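Local coordinates for protein beta-glucanase (Podospora anserina, PDB 4LE4) that probably hydrolyses beta-glucans as a member of glycoside hydrolase family 131, and was crystallised with the glucose trimer cellotriose, at residues F9-N19 with P39-S47; H123-L132 with L142-Q150. All coordinates share one frame; numbering follows the deposited sequence.

Interactions 1 and 2 lie on opposite sides of the chain's centre, their own centres 27 Å apart and their nearest atoms about 15 Å apart, so they do not touch. Strand 44-47 of interaction 1 belongs to one antiparallel sheet of the catalytic domain, both strands of interaction 2 to the other; the domain is assigned to the concanavalin clan. In interaction 1 a loop, 9-19, packs on strand 44-47; in interaction 2 strands 125-129 and 142-147 pair with each other. Interaction 1 is thus a loop-to-strand contact relying mainly on side chains and bridging water, whereas interaction 2 is a regular strand pairing. Both segments of interaction 1 precede those of interaction 2 in the sequence.

Interaction 1: F9-N19 with P39-S47; sequences FNDMTSSADLN and PVSAYVNLS
S15 and N45 bring their CA atoms within 5.4 Å of each other where loop 9-19, entering its 3-10 turn at S15, lies against strand 44-47. The two backbones are linked here by water rather than directly: one molecule accepts from both S15 N and L46 N. The direct polar link is S15 OG to V44 O, 2.7 Å, with the hydroxyl standing above the carbonyl plane, 41° out of it. Lodged between its own backbone N and carbonyl carbon (chi1 62°), OG is well placed to donate across the gap. The S14 hydroxyl meanwhile accepts from A16 N in an ST turn that shapes the start of the 3-10 segment.

L46 supplies the largest apolar surface. Its CD2 sits over the centre of one face of the F9 ring, 4.0 Å from the centroid and 11° off the normal, a CH-pi contact; the other branch, CD1, presses on the S14-S15 peptide, 3.5 Å from S14 C, and touches M12 CB. M12 CE lies at the edge of the same ring. With only an alanine at L46, this face of F9 would probably lose its CH-pi methyl and a gap would open beside the S14-S15 peptide. Further along, L18 CD1 touches V40 CG2 and V44 CG1, each at 4.0 Å, the leucine crossing both valines at about a right angle, while N19 OD1 rests 3.6 Å from V40 CG1.

Around the contact, F9 meets the ring of Y30 and reaches L82 of strand 78-84; L18 lies on Y30 and Y32 of strand 30-34, and strand 44-47 pairs antiparallel with strand 61-66.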
ATOM      1  N   PHE A   9       1.161 -11.598  -5.706  1.00 11.29           N
ATOM      2  CA  PHE A   9       1.504 -12.841  -4.996  1.00 12.83           C
ATOM      3  C   PHE A   9       1.052 -14.104  -5.748  1.00 14.37           C
ATOM      4  O   PHE A   9       1.100 -15.196  -5.188  1.00 15.08           O
ATOM      5  CB  PHE A   9       0.850 -12.861  -3.605  1.00 13.90           C
ATOM      6  CG  PHE A   9       1.124 -11.630  -2.751  1.00 12.60           C
ATOM      7  CD1 PHE A   9       2.343 -11.460  -2.125  1.00 14.48           C
ATOM      8  CD2 PHE A   9       0.131 -10.675  -2.551  1.00 14.79           C
ATOM      9  CE1 PHE A   9       2.583 -10.344  -1.296  1.00 14.05           C
ATOM     10  CE2 PHE A   9       0.367  -9.556  -1.721  1.00 14.39           C
ATOM     11  CZ  PHE A   9       1.596  -9.406  -1.102  1.00 13.32           C
ATOM     12  N   ASN A  10       0.656 -13.954  -7.008  1.00 13.58           N
ATOM     13  CA  ASN A  10       0.118 -15.082  -7.768  1.00 15.15           C
ATOM     14  C   ASN A  10       0.986 -16.323  -7.908  1.00 16.88           C
ATOM     15  O   ASN A  10       0.442 -17.416  -8.093  1.00 17.76           O
ATOM     16  CB  ASN A  10      -0.366 -14.628  -9.148  1.00 13.96           C
ATOM     17  CG  ASN A  10      -1.639 -13.824  -9.079  1.00 13.80           C
ATOM     18  OD1 ASN A  10      -2.445 -13.967  -8.146  1.00 14.70           O
ATOM     19  ND2 ASN A  10      -1.856 -13.002 -10.084  1.00 14.62           N
ATOM     20  N   ASP A  11       2.302 -16.170  -7.806  1.00 15.69           N
ATOM     21  CA  ASP A  11       3.198 -17.318  -7.883  1.00 19.31           C
ATOM     22  C   ASP A  11       3.626 -17.816  -6.498  1.00 17.44           C
ATOM     23  O   ASP A  11       4.499 -18.675  -6.385  1.00 16.58           O
ATOM     24  CB  ASP A  11       4.431 -16.984  -8.728  1.00 21.28           C
ATOM     25  CG  ASP A  11       4.136 -17.001 -10.222  1.00 29.06           C
ATOM     26  OD1 ASP A  11       2.976 -17.251 -10.613  1.00 33.31           O
ATOM     27  OD2 ASP A  11       5.073 -16.766 -11.032  1.00 34.85           O
ATOM     28  N   MET A  12       3.022 -17.281  -5.440  1.00 16.31           N
ATOM     29  CA  MET A  12       3.342 -17.728  -4.089  1.00 16.68           C
ATOM     30  C   MET A  12       2.234 -18.597  -3.560  1.00 16.40           C
ATOM     31  O   MET A  12       1.057 -18.353  -3.822  1.00 17.39           O
ATOM     32  CB  MET A  12       3.468 -16.570  -3.109  1.00 16.08           C
ATOM     33  CG  MET A  12       4.720 -15.779  -3.275  1.00 18.57           C
ATOM     34  SD  MET A  12       4.774 -14.551  -1.952  1.00 21.13           S
ATOM     35  CE  MET A  12       5.723 -13.329  -2.792  1.00 21.50           C
ATOM     36  N   THR A  13       2.613 -19.602  -2.787  1.00 15.44           N
ATOM     37  CA  THR A  13       1.627 -20.461  -2.182  1.00 15.67           C
ATOM     38  C   THR A  13       1.160 -19.872  -0.857  1.00 13.74           C
ATOM     39  O   THR A  13      -0.025 -19.905  -0.544  1.00 14.59           O
ATOM     40  CB  THR A  13       2.220 -21.847  -1.992  1.00 15.33           C
ATOM     41  OG1 THR A  13       2.451 -22.394  -3.298  1.00 16.09           O
ATOM     42  CG2 THR A  13       1.284 -22.759  -1.185  1.00 16.63           C
ATOM     43  N   SER A  14       2.093 -19.282  -0.120  1.00 13.19           N
ATOM     44  CA  SER A  14       1.799 -18.711   1.194  1.00 13.10           C
ATOM     45  C   SER A  14       2.834 -17.603   1.465  1.00 12.49           C
ATOM     46  O   SER A  14       3.788 -17.463   0.725  1.00 11.50           O
ATOM     47  CB  SER A  14       1.913 -19.791   2.271  1.00 13.69           C
ATOM     48  OG  SER A  14       3.268 -20.031   2.627  1.00 16.09           O
ATOM     49  N   SER A  15       2.650 -16.837   2.534  1.00 13.16           N
ATOM     50  CA  SER A  15       3.587 -15.758   2.844  1.00 12.05           C
ATOM     51  C   SER A  15       4.978 -16.247   3.234  1.00 12.48           C
ATOM     52  O   SER A  15       5.926 -15.451   3.296  1.00 12.90           O
ATOM     53  CB  SER A  15       3.014 -14.869   3.953  1.00 12.05           C
ATOM     54  OG  SER A  15       2.825 -15.617   5.139  1.00 12.86           O
ATOM     55  N   ALA A  16       5.099 -17.552   3.500  1.00 13.82           N
ATOM     56  CA  ALA A  16       6.390 -18.160   3.835  1.00 14.05           C
ATOM     57  C   ALA A  16       7.352 -17.972   2.674  1.00 13.92           C
ATOM     58  O   ALA A  16       8.554 -17.960   2.863  1.00 13.77           O
ATOM     59  CB  ALA A  16       6.229 -19.675   4.116  1.00 14.29           C
ATOM     60  N   ASP A  17       6.818 -17.812   1.468  1.00 14.24           N
ATOM     61  CA  ASP A  17       7.682 -17.638   0.320  1.00 15.31           C
ATOM     62  C   ASP A  17       8.472 -16.329   0.384  1.00 16.99           C
ATOM     63  O   ASP A  17       9.449 -16.168  -0.331  1.00 14.81           O
ATOM     64  CB  ASP A  17       6.871 -17.729  -0.976  1.00 18.72           C
ATOM     65  CG  ASP A  17       6.257 -19.127  -1.183  1.00 24.86           C
ATOM     66  OD1 ASP A  17       6.833 -20.092  -0.642  1.00 25.36           O
ATOM     67  OD2 ASP A  17       5.216 -19.278  -1.876  1.00 26.04           O
ATOM     68  N   LEU A  18       8.046 -15.404   1.255  1.00 14.85           N
ATOM     69  CA  LEU A  18       8.739 -14.147   1.397  1.00 15.05           C
ATOM     70  C   LEU A  18      10.085 -14.387   2.014  1.00 16.55           C
ATOM     71  O   LEU A  18      11.006 -13.599   1.798  1.00 17.38           O
ATOM     72  CB  LEU A  18       7.951 -13.167   2.281  1.00 14.63           C
ATOM     73  CG  LEU A  18       6.700 -12.577   1.620  1.00 12.66           C
ATOM     74  CD1 LEU A  18       5.921 -11.776   2.679  1.00 13.91           C
ATOM     75  CD2 LEU A  18       7.075 -11.697   0.445  1.00 13.44           C
ATOM     76  N   ASN A  19      10.203 -15.467   2.789  1.00 17.40           N
ATOM     77  CA  ASN A  19      11.464 -15.800   3.437  1.00 19.55           C
ATOM     78  C   ASN A  19      12.533 -16.230   2.440  1.00 21.14           C
ATOM     79  O   ASN A  19      13.707 -16.347   2.802  1.00 21.84           O
ATOM     80  CB  ASN A  19      11.273 -16.923   4.451  1.00 19.41           C
ATOM     81  CG  ASN A  19      10.563 -16.471   5.714  1.00 21.75           C
ATOM     82  OD1 ASN A  19       9.806 -17.249   6.322  1.00 21.77           O
ATOM     83  ND2 ASN A  19      10.815 -15.236   6.134  1.00 20.62           N
ATOM     84  N   PRO A  39       8.352 -14.110  13.337  1.00 12.52           N
ATOM     85  CA  PRO A  39       8.395 -14.786  12.033  1.00 12.27           C
ATOM     86  C   PRO A  39       7.385 -14.123  11.099  1.00 11.84           C
ATOM     87  O   PRO A  39       6.466 -13.431  11.554  1.00 10.83           O
ATOM     88  CB  PRO A  39       7.996 -16.226  12.379  1.00 13.21           C
ATOM     89  CG  PRO A  39       8.557 -16.398  13.788  1.00 12.22           C
ATOM     90  CD  PRO A  39       8.089 -15.087  14.419  1.00 11.66           C
ATOM     91  N   VAL A  40       7.520 -14.361   9.805  1.00 10.52           N
ATOM     92  CA  VAL A  40       6.631 -13.696   8.855  1.00 11.48           C
ATOM     93  C   VAL A  40       5.135 -13.920   9.104  1.00 11.75           C
ATOM     94  O   VAL A  40       4.350 -13.002   8.934  1.00  9.37           O
ATOM     95  CB  VAL A  40       7.007 -14.087   7.386  1.00 10.80           C
ATOM     96  CG1 VAL A  40       6.700 -15.581   7.130  1.00 14.23           C
ATOM     97  CG2 VAL A  40       6.231 -13.209   6.378  1.00 12.75           C
ATOM     98  N   SER A  41       4.728 -15.122   9.533  1.00 11.49           N
ATOM     99  CA  SER A  41       3.307 -15.362   9.758  1.00 12.29           C
ATOM    100  C   SER A  41       2.680 -14.484  10.849  1.00 12.25           C
ATOM    101  O   SER A  41       1.455 -14.424  10.989  1.00 11.08           O
ATOM    102  CB  SER A  41       3.043 -16.857  10.019  1.00 12.74           C
ATOM    103  OG  SER A  41       3.665 -17.276  11.200  1.00 19.53           O
ATOM    104  N   ALA A  42       3.509 -13.774  11.608  1.00 12.06           N
ATOM    105  CA  ALA A  42       2.967 -12.834  12.583  1.00 11.88           C
ATOM    106  C   ALA A  42       2.547 -11.532  11.879  1.00 12.40           C
ATOM    107  O   ALA A  42       1.692 -10.797  12.385  1.00 12.01           O
ATOM    108  CB  ALA A  42       4.020 -12.483  13.627  1.00 11.49           C
ATOM    109  N   TYR A  43       3.164 -11.261  10.723  1.00 10.77           N
ATOM    110  CA  TYR A  43       2.937 -10.004  10.003  1.00 10.07           C
ATOM    111  C   TYR A  43       2.269 -10.038   8.627  1.00  9.91           C
ATOM    112  O   TYR A  43       1.610  -9.078   8.230  1.00  9.47           O
ATOM    113  CB  TYR A  43       4.290  -9.289   9.845  1.00  8.71           C
ATOM    114  CG  TYR A  43       5.098  -9.202  11.088  1.00  9.20           C
ATOM    115  CD1 TYR A  43       4.589  -8.609  12.229  1.00  9.43           C
ATOM    116  CD2 TYR A  43       6.430  -9.665  11.103  1.00 10.15           C
ATOM    117  CE1 TYR A  43       5.382  -8.470  13.359  1.00 11.44           C
ATOM    118  CE2 TYR A  43       7.215  -9.532  12.226  1.00 11.17           C
ATOM    119  CZ  TYR A  43       6.685  -8.931  13.344  1.00 10.48           C
ATOM    120  OH  TYR A  43       7.479  -8.788  14.451  1.00 12.13           O
ATOM    121  N   VAL A  44       2.430 -11.135   7.897  1.00  8.77           N
ATOM    122  CA  VAL A  44       1.866 -11.199   6.572  1.00  8.85           C
ATOM    123  C   VAL A  44       1.245 -12.590   6.374  1.00  9.54           C
ATOM    124  O   VAL A  44       1.898 -13.582   6.630  1.00  9.66           O
ATOM    125  CB  VAL A  44       2.966 -11.004   5.510  1.00 10.22           C
ATOM    126  CG1 VAL A  44       2.311 -10.880   4.117  1.00 11.07           C
ATOM    127  CG2 VAL A  44       3.790  -9.738   5.813  1.00 12.16           C
ATOM    128  N   ASN A  45      -0.001 -12.633   5.938  1.00 10.11           N
ATOM    129  CA  ASN A  45      -0.671 -13.911   5.681  1.00 12.47           C
ATOM    130  C   ASN A  45      -1.496 -13.754   4.430  1.00 11.58           C
ATOM    131  O   ASN A  45      -2.156 -12.733   4.251  1.00 12.94           O
ATOM    132  CB  ASN A  45      -1.565 -14.310   6.861  1.00 11.86           C
ATOM    133  CG  ASN A  45      -0.771 -14.665   8.096  1.00 14.88           C
ATOM    134  OD1 ASN A  45      -0.555 -13.830   8.986  1.00 17.18           O
ATOM    135  ND2 ASN A  45      -0.307 -15.899   8.153  1.00 11.26           N
ATOM    136  N   LEU A  46      -1.472 -14.769   3.560  1.00 10.32           N
ATOM    137  CA  LEU A  46      -2.209 -14.706   2.310  1.00  9.77           C
ATOM    138  C   LEU A  46      -3.442 -15.601   2.363  1.00 11.35           C
ATOM    139  O   LEU A  46      -3.419 -16.671   2.991  1.00 12.17           O
ATOM    140  CB  LEU A  46      -1.342 -15.199   1.144  1.00  9.69           C
ATOM    141  CG  LEU A  46       0.063 -14.623   0.986  1.00 11.53           C
ATOM    142  CD1 LEU A  46       0.800 -15.297  -0.183  1.00 13.36           C
ATOM    143  CD2 LEU A  46      -0.059 -13.104   0.741  1.00 11.45           C
ATOM    144  N   SER A  47      -4.496 -15.161   1.689  1.00 10.76           N
ATOM    145  CA  SER A  47      -5.737 -15.914   1.594  1.00 11.45           C
ATOM    146  C   SER A  47      -6.654 -15.305   0.555  1.00 13.32           C
ATOM    147  O   SER A  47      -6.625 -14.090   0.302  1.00 12.33           O
ATOM    148  CB  SER A  47      -6.458 -15.951   2.951  1.00 13.57           C
ATOM    149  OG  SER A  47      -7.736 -16.551   2.825  1.00 14.47           O
TER
HETATM  150  O   HOH W   1      -0.018 -17.206   3.831  1.00 12.47           O
HETATM  151  O   HOH W   2      10.725 -14.387   8.846  1.00 25.75           O

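Interaction 2: H123-L132 with L142-Q150; sequences HFTELKSGWL and LLRWCVGGQ
E126 and C146 form a hydrogen-bonded antiparallel pair whose C146 N to E126 O bond is short and straight, 2.9 Å at 178°. K128 and R144 repeat the exchange two residues on, with T125-V147 and L127-W145 as non-hydrogen-bonded pairs; the strand directions differ by 156°. Past the paired strands, G148 N donates to F124 O at 2.7 Å.

One side chain joins this backbone pattern. T125 swings its hydroxyl opposite the backbone N (chi1 -165°), which carries OG1 to C146 O at 2.8 Å. That carbonyl also takes E126 N and is therefore held by two donors. The W145 indole NE1 gives T125 OG1 a weak, bent bond.

Strand 142-147 continues through a type I' turn, V147 to Q150, into strand 150-156, a beta hairpin with G148 and G149 at its corner; strand 125-129 pairs on its other edge with strand 115-120, within one sheet of a concanavalin-like fold.

Side chains pack on both faces. On one, L127 CD1 meets L143 CD1 at 4.2 Å, and L127 CD2 lies at the edge of the W145 ring, 3.9 Å from W145 CD1. T125 and L127 of this face lie on Y167 of strand 163-170, and W145 stacks on F178 of strand 175-182. On the other, the extended chain of K128 runs alongside C146, CD to SG 3.8 Å, and L132 CD1 covers one face of the R144 guanidinium, 3.5 Å from NE.

The charged ends look beyond the pair. K128 NZ is salt-bridged to E114, lies at long range from E126 OE2 and donates to a water that bonds G149 O. R144 NH2 bonds T151 OG1, while its NE donates to a water at the guanidinium edge, 2.8 Å away.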
ATOM      1  N   HIS A 123       8.425  10.036   1.005  1.00 10.18           N
ATOM      2  CA  HIS A 123       7.044  10.401   1.293  1.00  9.65           C
ATOM      3  C   HIS A 123       6.456  11.458   0.345  1.00  9.40           C
ATOM      4  O   HIS A 123       5.566  12.211   0.730  1.00  9.04           O
ATOM      5  CB  HIS A 123       6.883  10.827   2.777  1.00 10.50           C
ATOM      6  CG  HIS A 123       7.177   9.718   3.751  1.00 11.45           C
ATOM      7  ND1 HIS A 123       8.457   9.358   4.123  1.00 14.68           N
ATOM      8  CD2 HIS A 123       6.345   8.883   4.420  1.00 10.08           C
ATOM      9  CE1 HIS A 123       8.401   8.351   4.985  1.00  8.73           C
ATOM     10  NE2 HIS A 123       7.132   8.047   5.175  1.00 13.92           N
ATOM     11  N   PHE A 124       6.891  11.463  -0.918  1.00  9.97           N
ATOM     12  CA  PHE A 124       6.372  12.469  -1.845  1.00 10.01           C
ATOM     13  C   PHE A 124       4.911  12.210  -2.093  1.00 10.02           C
ATOM     14  O   PHE A 124       4.148  13.138  -2.379  1.00 10.12           O
ATOM     15  CB  PHE A 124       7.195  12.563  -3.141  1.00  8.89           C
ATOM     16  CG  PHE A 124       7.079  11.383  -4.071  1.00  8.83           C
ATOM     17  CD1 PHE A 124       5.993  11.254  -4.915  1.00 10.70           C
ATOM     18  CD2 PHE A 124       8.111  10.467  -4.167  1.00 11.76           C
ATOM     19  CE1 PHE A 124       5.931  10.219  -5.859  1.00 11.29           C
ATOM     20  CE2 PHE A 124       8.071   9.428  -5.107  1.00 14.13           C
ATOM     21  CZ  PHE A 124       6.978   9.305  -5.953  1.00  9.92           C
ATOM     22  N   THR A 125       4.518  10.942  -1.999  1.00  7.39           N
ATOM     23  CA  THR A 125       3.084  10.619  -2.053  1.00  6.42           C
ATOM     24  C   THR A 125       2.852   9.355  -1.186  1.00  7.48           C
ATOM     25  O   THR A 125       3.780   8.594  -0.938  1.00  8.00           O
ATOM     26  CB  THR A 125       2.532  10.432  -3.478  1.00  8.43           C
ATOM     27  OG1 THR A 125       1.100  10.486  -3.416  1.00  9.50           O
ATOM     28  CG2 THR A 125       2.979   9.087  -4.090  1.00  6.28           C
ATOM     29  N   GLU A 126       1.633   9.190  -0.692  1.00  8.50           N
ATOM     30  CA  GLU A 126       1.296   8.069   0.201  1.00  8.96           C
ATOM     31  C   GLU A 126      -0.160   8.252   0.613  1.00  9.28           C
ATOM     32  O   GLU A 126      -0.790   9.271   0.269  1.00  8.07           O
ATOM     33  CB  GLU A 126       2.149   8.193   1.470  1.00  9.96           C
ATOM     34  CG  GLU A 126       1.831   9.494   2.299  1.00  8.35           C
ATOM     35  CD  GLU A 126       2.923   9.882   3.299  1.00 15.67           C
ATOM     36  OE1 GLU A 126       3.479   8.970   3.924  1.00 15.68           O
ATOM     37  OE2 GLU A 126       3.216  11.106   3.492  1.00 14.99           O
ATOM     38  N   LEU A 127      -0.716   7.257   1.322  1.00  7.70           N
ATOM     39  CA  LEU A 127      -2.035   7.452   1.914  1.00  9.11           C
ATOM     40  C   LEU A 127      -1.718   7.628   3.406  1.00  9.31           C
ATOM     41  O   LEU A 127      -0.643   7.232   3.875  1.00 10.15           O
ATOM     42  CB  LEU A 127      -2.957   6.229   1.761  1.00  9.92           C
ATOM     43  CG  LEU A 127      -3.277   5.789   0.336  1.00  9.72           C
ATOM     44  CD1 LEU A 127      -4.322   4.649   0.406  1.00  6.88           C
ATOM     45  CD2 LEU A 127      -3.776   6.947  -0.504  1.00 11.31           C
ATOM     46  N   LYS A 128      -2.643   8.247   4.133  1.00  8.42           N
ATOM     47  CA  LYS A 128      -2.494   8.405   5.567  1.00  8.47           C
ATOM     48  C   LYS A 128      -3.837   8.170   6.195  1.00  8.01           C
ATOM     49  O   LYS A 128      -4.881   8.287   5.554  1.00 10.68           O
ATOM     50  CB  LYS A 128      -2.029   9.819   5.936  1.00  7.21           C
ATOM     51  CG  LYS A 128      -0.581  10.088   5.582  1.00 12.36           C
ATOM     52  CD  LYS A 128      -0.105  11.383   6.241  1.00 13.94           C
ATOM     53  CE  LYS A 128       1.387  11.577   5.997  1.00 16.90           C
ATOM     54  NZ  LYS A 128       1.940  12.669   6.838  1.00 16.62           N
ATOM     55  N   SER A 129      -3.820   7.820   7.473  1.00  9.70           N
ATOM     56  CA  SER A 129      -5.059   7.635   8.177  1.00 10.90           C
ATOM     57  C   SER A 129      -4.775   7.955   9.654  1.00 10.83           C
ATOM     58  O   SER A 129      -3.613   8.017  10.077  1.00  9.95           O
ATOM     59  CB  SER A 129      -5.570   6.191   8.021  1.00  9.56           C
ATOM     60  OG  SER A 129      -4.843   5.275   8.843  1.00 14.94           O
ATOM     61  N   GLY A 130      -5.846   8.138  10.415  1.00 10.94           N
ATOM     62  CA  GLY A 130      -5.687   8.429  11.825  1.00 12.68           C
ATOM     63  C   GLY A 130      -5.481   9.899  12.147  1.00 12.96           C
ATOM     64  O   GLY A 130      -5.509  10.756  11.287  1.00 14.30           O
ATOM     65  N   TRP A 131      -5.311  10.162  13.434  1.00 14.04           N
ATOM     66  CA  TRP A 131      -5.134  11.500  13.977  1.00 15.70           C
ATOM     67  C   TRP A 131      -3.730  11.980  13.662  1.00 15.71           C
ATOM     68  O   TRP A 131      -2.762  11.482  14.194  1.00 16.96           O
ATOM     69  CB  TRP A 131      -5.424  11.411  15.483  1.00 16.58           C
ATOM     70  CG  TRP A 131      -5.265  12.652  16.264  1.00 18.59           C
ATOM     71  CD1 TRP A 131      -5.028  13.920  15.791  1.00 18.85           C
ATOM     72  CD2 TRP A 131      -5.318  12.753  17.685  1.00 17.68           C
ATOM     73  NE1 TRP A 131      -4.925  14.805  16.848  1.00 18.00           N
ATOM     74  CE2 TRP A 131      -5.100  14.117  18.019  1.00 19.58           C
ATOM     75  CE3 TRP A 131      -5.529  11.826  18.714  1.00 18.40           C
ATOM     76  CZ2 TRP A 131      -5.087  14.569  19.353  1.00 18.17           C
ATOM     77  CZ3 TRP A 131      -5.517  12.276  20.030  1.00 19.29           C
ATOM     78  CH2 TRP A 131      -5.295  13.637  20.333  1.00 18.11           C
ATOM     79  N   LEU A 132      -3.643  12.941  12.756  1.00 16.80           N
ATOM     80  CA  LEU A 132      -2.375  13.484  12.294  1.00 18.94           C
ATOM     81  C   LEU A 132      -1.789  14.600  13.156  1.00 21.92           C
ATOM     82  O   LEU A 132      -0.661  14.505  13.605  1.00 23.89           O
ATOM     83  CB  LEU A 132      -2.527  14.016  10.868  1.00 18.60           C
ATOM     84  CG  LEU A 132      -3.166  13.129   9.795  1.00 19.23           C
ATOM     85  CD1 LEU A 132      -3.013  13.795   8.398  1.00 19.98           C
ATOM     86  CD2 LEU A 132      -2.480  11.775   9.793  1.00 20.53           C
ATOM     87  N   LEU A 142     -10.706   9.500   8.603  1.00 16.59           N
ATOM     88  CA  LEU A 142     -10.541   9.599   7.154  1.00 14.22           C
ATOM     89  C   LEU A 142      -9.343   8.832   6.602  1.00 12.93           C
ATOM     90  O   LEU A 142      -8.340   8.683   7.292  1.00 13.09           O
ATOM     91  CB  LEU A 142     -10.331  11.059   6.767  1.00 15.39           C
ATOM     92  CG  LEU A 142     -11.409  12.084   7.099  1.00 16.51           C
ATOM     93  CD1 LEU A 142     -10.924  13.507   6.672  1.00 16.37           C
ATOM     94  CD2 LEU A 142     -12.701  11.694   6.410  1.00 16.91           C
ATOM     95  N   LEU A 143      -9.462   8.372   5.351  1.00 12.26           N
ATOM     96  CA  LEU A 143      -8.342   7.761   4.625  1.00  8.77           C
ATOM     97  C   LEU A 143      -7.994   8.936   3.684  1.00  9.31           C
ATOM     98  O   LEU A 143      -8.877   9.478   3.016  1.00  8.88           O
ATOM     99  CB  LEU A 143      -8.807   6.567   3.793  1.00 10.17           C
ATOM    100  CG  LEU A 143      -7.732   5.822   2.999  1.00  9.53           C
ATOM    101  CD1 LEU A 143      -6.596   5.330   3.914  1.00 11.21           C
ATOM    102  CD2 LEU A 143      -8.408   4.639   2.279  1.00 12.77           C
ATOM    103  N   ARG A 144      -6.728   9.313   3.617  1.00  9.09           N
ATOM    104  CA  ARG A 144      -6.313  10.470   2.812  1.00 10.22           C
ATOM    105  C   ARG A 144      -5.229  10.126   1.820  1.00  8.98           C
ATOM    106  O   ARG A 144      -4.394   9.259   2.072  1.00 10.16           O
ATOM    107  CB  ARG A 144      -5.686  11.526   3.715  1.00 12.47           C
ATOM    108  CG  ARG A 144      -6.521  11.979   4.902  1.00 18.00           C
ATOM    109  CD  ARG A 144      -5.567  12.437   6.001  1.00 19.33           C
ATOM    110  NE  ARG A 144      -6.231  12.987   7.185  1.00 22.37           N
ATOM    111  CZ  ARG A 144      -6.476  14.284   7.371  1.00 25.12           C
ATOM    112  NH1 ARG A 144      -7.067  14.696   8.492  1.00 28.04           N
ATOM    113  NH2 ARG A 144      -6.148  15.176   6.439  1.00 23.56           N
ATOM    114  N   TRP A 145      -5.222  10.848   0.713  1.00  7.69           N
ATOM    115  CA  TRP A 145      -4.148  10.717  -0.259  1.00  8.22           C
ATOM    116  C   TRP A 145      -3.367  12.022  -0.082  1.00  8.40           C
ATOM    117  O   TRP A 145      -3.945  13.098  -0.180  1.00  8.71           O
ATOM    118  CB  TRP A 145      -4.691  10.643  -1.682  1.00  8.93           C
ATOM    119  CG  TRP A 145      -3.582  10.675  -2.692  1.00 10.96           C
ATOM    120  CD1 TRP A 145      -2.546   9.780  -2.823  1.00 12.18           C
ATOM    121  CD2 TRP A 145      -3.392  11.667  -3.717  1.00 10.85           C
ATOM    122  NE1 TRP A 145      -1.733  10.162  -3.869  1.00 10.43           N
ATOM    123  CE2 TRP A 145      -2.228  11.308  -4.432  1.00 11.58           C
ATOM    124  CE3 TRP A 145      -4.093  12.820  -4.091  1.00 12.33           C
ATOM    125  CZ2 TRP A 145      -1.742  12.069  -5.516  1.00 10.53           C
ATOM    126  CZ3 TRP A 145      -3.611  13.590  -5.169  1.00 11.26           C
ATOM    127  CH2 TRP A 145      -2.449  13.201  -5.863  1.00  9.65           C
ATOM    128  N   CYS A 146      -2.071  11.922   0.168  1.00  9.53           N
ATOM    129  CA  CYS A 146      -1.217  13.082   0.384  1.00 10.25           C
ATOM    130  C   CYS A 146      -0.128  13.174  -0.687  1.00 10.51           C
ATOM    131  O   CYS A 146       0.294  12.149  -1.270  1.00  7.96           O
ATOM    132  CB  CYS A 146      -0.520  12.973   1.737  1.00 11.22           C
ATOM    133  SG  CYS A 146      -1.702  12.878   3.086  1.00 16.82           S
ATOM    134  N   VAL A 147       0.305  14.413  -0.926  1.00  9.81           N
ATOM    135  CA  VAL A 147       1.390  14.712  -1.861  1.00  9.46           C
ATOM    136  C   VAL A 147       2.266  15.702  -1.102  1.00 11.78           C
ATOM    137  O   VAL A 147       1.791  16.761  -0.683  1.00 10.95           O
ATOM    138  CB  VAL A 147       0.887  15.371  -3.179  1.00 11.34           C
ATOM    139  CG1 VAL A 147       2.085  15.704  -4.067  1.00 11.85           C
ATOM    140  CG2 VAL A 147      -0.071  14.431  -3.892  1.00 13.53           C
ATOM    141  N   GLY A 148       3.519  15.332  -0.882  1.00 11.19           N
ATOM    142  CA  GLY A 148       4.409  16.203  -0.129  1.00 13.89           C
ATOM    143  C   GLY A 148       3.890  16.449   1.276  1.00 13.98           C
ATOM    144  O   GLY A 148       4.142  17.494   1.877  1.00 14.14           O
ATOM    145  N   GLY A 149       3.130  15.495   1.803  1.00 13.55           N
ATOM    146  CA  GLY A 149       2.592  15.648   3.147  1.00 13.70           C
ATOM    147  C   GLY A 149       1.252  16.376   3.263  1.00 12.80           C
ATOM    148  O   GLY A 149       0.587  16.310   4.306  1.00 14.10           O
ATOM    149  N   GLN A 150       0.845  17.058   2.208  1.00 11.60           N
ATOM    150  CA  GLN A 150      -0.407  17.801   2.192  1.00 13.15           C
ATOM    151  C   GLN A 150      -1.552  16.959   1.661  1.00 13.57           C
ATOM    152  O   GLN A 150      -1.424  16.306   0.620  1.00 12.70           O
ATOM    153  CB  GLN A 150      -0.245  19.047   1.336  1.00 16.90           C
ATOM    154  CG  GLN A 150       0.778  20.030   1.898  1.00 20.64           C
ATOM    155  CD  GLN A 150       1.029  21.202   0.948  1.00 22.39           C
ATOM    156  OE1 GLN A 150       1.277  21.002  -0.225  1.00 23.82           O
ATOM    157  NE2 GLN A 150       0.971  22.421   1.467  1.00 23.64           N
TER
HETATM  158  O   HOH W   3       2.914  12.787   1.191  1.00  9.60           O
HETATM  159  O   HOH W   4       0.952  15.304   6.596  1.00 31.10           O
HETATM  160  O   HOH W   5      -6.836  10.769   8.760  1.00 17.55           O
HETATM  161  O   HOH W   6      -8.565   6.667  10.098  1.00 19.33           O
HETATM  162  O   HOH W   7      -6.584  13.687  11.392  1.00 20.67           O